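Local coordinates for endonuclease EndoMS (Thermococcus kodakarensis KOD1, PDB 5GKE), which cleaves double-stranded DNA at mismatched base pairs, acting as a mismatch restriction endonuclease that embraces the duplex as a homodimer, at the interface of chains A and B. Sequence-based numbering; all coordinates share one arbitrary frame. Chains: chain A/B, Endonuclease EndoMS.

Contact 1: the interface of chains A and B. Residues chain A 34-35, 53-55, 68-69; chain B 30, 32, 57, 118, 120.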
# COMPACT_ATOMS: atom_id res chain seq x y z
N PHE A 34 -12.71 -20.70 -0.92
CA PHE A 34 -12.42 -20.89 0.49
C PHE A 34 -11.71 -22.23 0.59
O PHE A 34 -12.23 -23.24 0.12
CB PHE A 34 -13.68 -20.89 1.37
CG PHE A 34 -14.57 -19.68 1.20
CD1 PHE A 34 -15.91 -19.76 1.53
CD2 PHE A 34 -14.07 -18.46 0.76
CE1 PHE A 34 -16.75 -18.65 1.39
CE2 PHE A 34 -14.90 -17.35 0.64
CZ PHE A 34 -16.24 -17.45 0.95
N ALA A 35 -10.53 -22.27 1.19
CA ALA A 35 -9.77 -23.51 1.18
C ALA A 35 -8.78 -23.59 2.32
O ALA A 35 -8.33 -22.58 2.84
CB ALA A 35 -9.03 -23.66 -0.14
N ASP A 53 -6.73 -21.99 6.69
CA ASP A 53 -7.87 -21.62 5.88
C ASP A 53 -7.76 -20.18 5.42
O ASP A 53 -7.47 -19.30 6.22
CB ASP A 53 -9.17 -21.82 6.66
CG ASP A 53 -9.40 -23.25 7.07
OD1 ASP A 53 -8.75 -24.15 6.48
OD2 ASP A 53 -10.21 -23.47 7.97
N ARG A 54 -8.01 -19.96 4.13
CA ARG A 54 -7.98 -18.61 3.59
C ARG A 54 -9.03 -18.42 2.51
O ARG A 54 -9.53 -19.37 1.92
CB ARG A 54 -6.58 -18.28 3.01
CG ARG A 54 -5.49 -18.14 4.06
CD ARG A 54 -4.55 -19.33 4.06
NE ARG A 54 -3.82 -19.44 5.32
CZ ARG A 54 -2.76 -20.23 5.51
NH1 ARG A 54 -2.30 -20.97 4.51
NH2 ARG A 54 -2.16 -20.27 6.70
N VAL A 55 -9.35 -17.15 2.27
CA VAL A 55 -10.10 -16.74 1.11
C VAL A 55 -9.14 -16.39 -0.00
O VAL A 55 -8.21 -15.61 0.20
CB VAL A 55 -10.96 -15.53 1.41
CG1 VAL A 55 -11.67 -15.10 0.14
CG2 VAL A 55 -11.94 -15.83 2.55
N GLN A 68 -6.04 -13.95 4.89
CA GLN A 68 -6.29 -14.61 6.16
C GLN A 68 -7.44 -13.90 6.85
O GLN A 68 -7.97 -12.91 6.32
CB GLN A 68 -5.04 -14.61 7.00
CG GLN A 68 -3.91 -15.27 6.30
CD GLN A 68 -2.66 -15.32 7.13
OE1 GLN A 68 -2.02 -14.29 7.38
NE2 GLN A 68 -2.30 -16.52 7.57
N SER A 69 -7.85 -14.37 8.02
CA SER A 69 -9.01 -13.78 8.69
C SER A 69 -8.64 -12.50 9.44
O SER A 69 -9.48 -11.84 10.03
CB SER A 69 -9.65 -14.78 9.64
OG SER A 69 -8.64 -15.44 10.38
N MET B 30 -15.38 -15.11 8.76
CA MET B 30 -15.33 -14.26 7.58
C MET B 30 -16.67 -14.25 6.88
O MET B 30 -17.26 -15.29 6.59
CB MET B 30 -14.23 -14.72 6.65
CG MET B 30 -12.98 -15.10 7.41
SD MET B 30 -11.49 -15.09 6.42
CE MET B 30 -11.53 -13.39 5.86
N THR B 32 -18.55 -13.17 3.51
CA THR B 32 -18.35 -12.81 2.12
C THR B 32 -19.67 -12.72 1.36
O THR B 32 -20.49 -13.61 1.45
CB THR B 32 -17.45 -13.82 1.41
OG1 THR B 32 -16.30 -14.08 2.23
CG2 THR B 32 -17.02 -13.27 0.06
N ILE B 57 -15.94 -8.30 1.68
CA ILE B 57 -15.44 -9.14 2.76
C ILE B 57 -15.41 -8.37 4.08
O ILE B 57 -14.96 -7.22 4.14
CB ILE B 57 -14.05 -9.68 2.44
CG1 ILE B 57 -14.10 -10.50 1.15
CG2 ILE B 57 -13.53 -10.52 3.61
CD1 ILE B 57 -12.77 -11.07 0.76
N PHE B 118 -17.67 -18.13 6.54
CA PHE B 118 -16.57 -19.06 6.39
C PHE B 118 -15.86 -19.06 7.73
O PHE B 118 -15.27 -18.06 8.13
CB PHE B 118 -15.68 -18.61 5.21
CG PHE B 118 -14.39 -19.40 5.05
CD1 PHE B 118 -14.30 -20.72 5.43
CD2 PHE B 118 -13.28 -18.80 4.48
CE1 PHE B 118 -13.10 -21.42 5.27
CE2 PHE B 118 -12.08 -19.50 4.30
CZ PHE B 118 -11.99 -20.81 4.70
N ALA B 120 -13.03 -19.80 9.46
CA ALA B 120 -11.72 -20.18 8.96
C ALA B 120 -10.82 -20.40 10.15
O ALA B 120 -10.85 -19.65 11.12
CB ALA B 120 -11.17 -19.12 8.04

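Contact 2: the interface of chains A and B. Residues chain A 59, 63, 65, 67, 74, 78-79; chain B 67, 71-73.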
# COMPACT_ATOMS: atom_id res chain seq x y z
N LYS A 59 -9.01 -12.18 -9.87
CA LYS A 59 -9.71 -11.24 -10.72
C LYS A 59 -9.36 -11.48 -12.19
O LYS A 59 -8.27 -11.94 -12.50
CB LYS A 59 -9.35 -9.81 -10.32
CG LYS A 59 -9.54 -9.50 -8.86
CD LYS A 59 -9.53 -8.00 -8.64
CE LYS A 59 -9.77 -7.65 -7.19
NZ LYS A 59 -9.88 -6.18 -7.03
N SER A 63 -5.12 -10.09 -11.09
CA SER A 63 -4.93 -9.84 -9.67
C SER A 63 -5.31 -11.09 -8.89
O SER A 63 -6.31 -11.75 -9.18
CB SER A 63 -5.76 -8.64 -9.20
OG SER A 63 -5.52 -7.53 -10.04
N LEU A 65 -5.34 -12.65 -4.94
CA LEU A 65 -5.29 -12.30 -3.51
C LEU A 65 -5.53 -13.50 -2.62
O LEU A 65 -6.50 -14.23 -2.80
CB LEU A 65 -6.32 -11.22 -3.17
CG LEU A 65 -6.45 -10.03 -4.11
CD1 LEU A 65 -7.58 -9.15 -3.66
CD2 LEU A 65 -5.16 -9.24 -4.14
N HIS A 67 -6.26 -14.08 1.38
CA HIS A 67 -6.57 -13.35 2.62
C HIS A 67 -6.72 -14.29 3.79
O HIS A 67 -7.43 -15.29 3.71
CB HIS A 67 -7.85 -12.54 2.48
CG HIS A 67 -7.65 -11.18 1.88
ND1 HIS A 67 -7.18 -10.10 2.60
CD2 HIS A 67 -7.90 -10.72 0.63
CE1 HIS A 67 -7.13 -9.04 1.82
NE2 HIS A 67 -7.57 -9.38 0.62
N PRO A 74 -3.77 -8.58 1.98
CA PRO A 74 -3.67 -10.01 1.77
C PRO A 74 -2.29 -10.49 2.23
O PRO A 74 -1.32 -9.74 2.13
CB PRO A 74 -3.86 -10.13 0.25
CG PRO A 74 -3.20 -8.86 -0.27
CD PRO A 74 -3.55 -7.80 0.74
N GLN A 78 -0.62 -11.60 -6.20
CA GLN A 78 0.01 -11.10 -7.41
C GLN A 78 -0.80 -9.93 -7.91
O GLN A 78 -2.02 -9.94 -7.84
CB GLN A 78 0.11 -12.18 -8.49
CG GLN A 78 1.17 -13.23 -8.26
CD GLN A 78 2.55 -12.77 -8.70
OE1 GLN A 78 3.07 -11.75 -8.22
NE2 GLN A 78 3.17 -13.52 -9.62
N PRO A 79 -0.12 -8.89 -8.41
CA PRO A 79 -0.73 -7.71 -9.02
C PRO A 79 -1.26 -8.00 -10.44
O PRO A 79 -0.89 -9.03 -11.01
CB PRO A 79 0.42 -6.70 -9.03
CG PRO A 79 1.65 -7.54 -9.08
CD PRO A 79 1.34 -8.76 -8.28
N HIS B 67 -14.07 -5.08 -3.27
CA HIS B 67 -13.27 -5.32 -4.47
C HIS B 67 -14.04 -5.29 -5.78
O HIS B 67 -15.02 -6.03 -5.98
CB HIS B 67 -12.58 -6.67 -4.35
CG HIS B 67 -11.29 -6.63 -3.58
ND1 HIS B 67 -10.14 -6.06 -4.09
CD2 HIS B 67 -10.97 -7.10 -2.36
CE1 HIS B 67 -9.17 -6.18 -3.21
NE2 HIS B 67 -9.64 -6.81 -2.14
N LYS B 71 -7.88 -4.53 -10.52
CA LYS B 71 -6.77 -4.18 -9.65
C LYS B 71 -6.49 -5.05 -8.43
O LYS B 71 -7.24 -5.97 -8.11
CB LYS B 71 -7.02 -2.75 -9.13
CG LYS B 71 -7.66 -1.79 -10.16
CD LYS B 71 -6.77 -0.60 -10.46
CE LYS B 71 -7.10 0.03 -11.81
NZ LYS B 71 -6.67 -0.86 -12.92
N ARG B 72 -5.49 -4.63 -7.66
CA ARG B 72 -5.02 -5.39 -6.51
C ARG B 72 -5.70 -4.86 -5.26
O ARG B 72 -6.10 -5.62 -4.37
CB ARG B 72 -3.49 -5.35 -6.41
CG ARG B 72 -2.87 -6.35 -5.42
CD ARG B 72 -2.75 -5.66 -4.09
NE ARG B 72 -1.88 -6.32 -3.13
CZ ARG B 72 -1.32 -5.66 -2.13
NH1 ARG B 72 -1.55 -4.37 -2.01
NH2 ARG B 72 -0.52 -6.28 -1.26
N GLU B 73 -5.82 -3.53 -5.21
CA GLU B 73 -6.43 -2.81 -4.11
C GLU B 73 -7.97 -2.88 -4.09
O GLU B 73 -8.62 -2.86 -5.13
CB GLU B 73 -6.00 -1.33 -4.17
CG GLU B 73 -4.52 -1.10 -3.95
CD GLU B 73 -4.03 -1.87 -2.74
OE1 GLU B 73 -3.27 -2.84 -2.94
OE2 GLU B 73 -4.44 -1.54 -1.61
O HOH W 1 -7.44 -6.94 -0.52

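Contact 1: the interface of chains A and B
In the interface between the N-terminal PH-like domains, B:Phe118, the last residue of strand 114-118, inserts its ring among A:Phe34 of strand 30-42 and A:Asp53, A:Arg54 and A:Val55 of strand 52-58. With CG anti to its backbone N (chi1 173°), the ring of B:Phe118 points across to chain A. One face is met by the methylene of A:Phe34, whose CB lies over the ring centre, 3.6 Å from the centroid, in a CH-pi contact. The aromatic rings themselves are nearly parallel but slipped, and the two side chains run past each other in opposite directions, with A:Phe34 CG 3.6 Å from B:Phe118 CD2. The far end of the A:Phe34 ring meets B:Thr32 tip to tip, CZ coming 3.6 Å from the hydroxyl oxygen OG1. On the opposite face of B:Phe118 lies the methyl of B:Ala120 from its own chain. This small side chain covers the rim of the ring and still lets A:Asp53 CB approach to 3.6 Å from B:Ala120 CB. Here the aspartate contributes its methylene, which also touches the ring tip at B:Phe118 CZ. The backbone carbon of A:Arg54 and the methyl CG2 of A:Val55 fill the ring's edge in its plane, CG2 being 3.8 Å from B:Phe118 CD2. A beta-branched valine suits a strand and offers this methyl without a long chain to order. CG2 also faces B:Met30 SD, which lies 3.6 Å from A:Ser69 CA, and the bend of the flexible thioether at chi3 (57°) turns the methyl CE toward the carbonyl of A:Gln68. This patch is therefore held by shape and apolar packing. In the fold, it joins two strands and the 68-69 loop of one PH-like domain to strands 30-42 and 114-118 of the other, and the two-fold axis repeats it with the chains exchanged.

Contact 2: the interface of chains A and B
The side-chain nitrogen NZ of A:Lys59 is gripped by two acceptors of chain B, where the PH-like domains of the NucS-family dimer face each other: it donates to the imidazole ND1 of B:His67 at 3.0 Å and to the backbone carbonyl O of B:Lys71 at 2.9 Å. A lysine suits the place because its chain, extended beyond CG, spans the gap and crosses the histidine at about a right angle. Neither bond is ideal: NZ is tilted 28° out of the imidazole plane, and it stands above the carbonyl plane, 41° out of it. The same carbonyl receives a hydrogen bond from the hydroxyl OG of A:Ser63, 3.0 Å from B:Lys71 O, which comes side-on to the C=O and is probably weak. A methionine in place of A:Lys59 would probably leave B:His67 ND1 without its donor, the B:Lys71 carbonyl without the lysine, and the imidazole freer to turn. With ND1 accepting, NE2 of B:His67 is likely to carry the hydrogen. It meets a water in the ring plane at 2.7 Å, and NE2 of A:His67 binds that water from the other chain, so the paired histidines are joined through it. Branched A:Leu65 serves both neighbours: its methyl CD1 lies over the face of B:His67, 3.8 Å from the ring centroid, while CD2 packs on B:Arg72 CG. B:Arg72 is bent at chi2 (-91°), which brings its guanidinium beside A:Pro74, whose ring carbon CD lies over the rim of one face. In the guanidinium plane, NH1 forms a salt bridge to the syn lone pair of B:Glu73 OE1 at 2.5 Å, tying down the flat group that A:Pro74 touches at its rim. A:Pro74 also sets its CA over the rim of the A:His67 ring, 3.5 Å above the plane, and so backs the histidine that holds the water.

Contact 1 and contact 2 are about 15 Å apart, measured between the centres of their C-alpha atoms, and have no residue in common, yet the chain runs directly from one to the other. Strand 52-58 supplies A:Val55 to contact 1 and leads into A:Lys59 of contact 2, while strand 64-67 gives A:Leu65 and A:His67 to contact 2 and leads into A:Gln68 and A:Ser69 of contact 1. An apolar patch thus adjoins a polar, water-bridged one within a single dimer interface. Repeated by the two-fold axis, the pair would hold the N-terminal domains in a fixed relation, which is likely to let both nuclease domains face the same duplex.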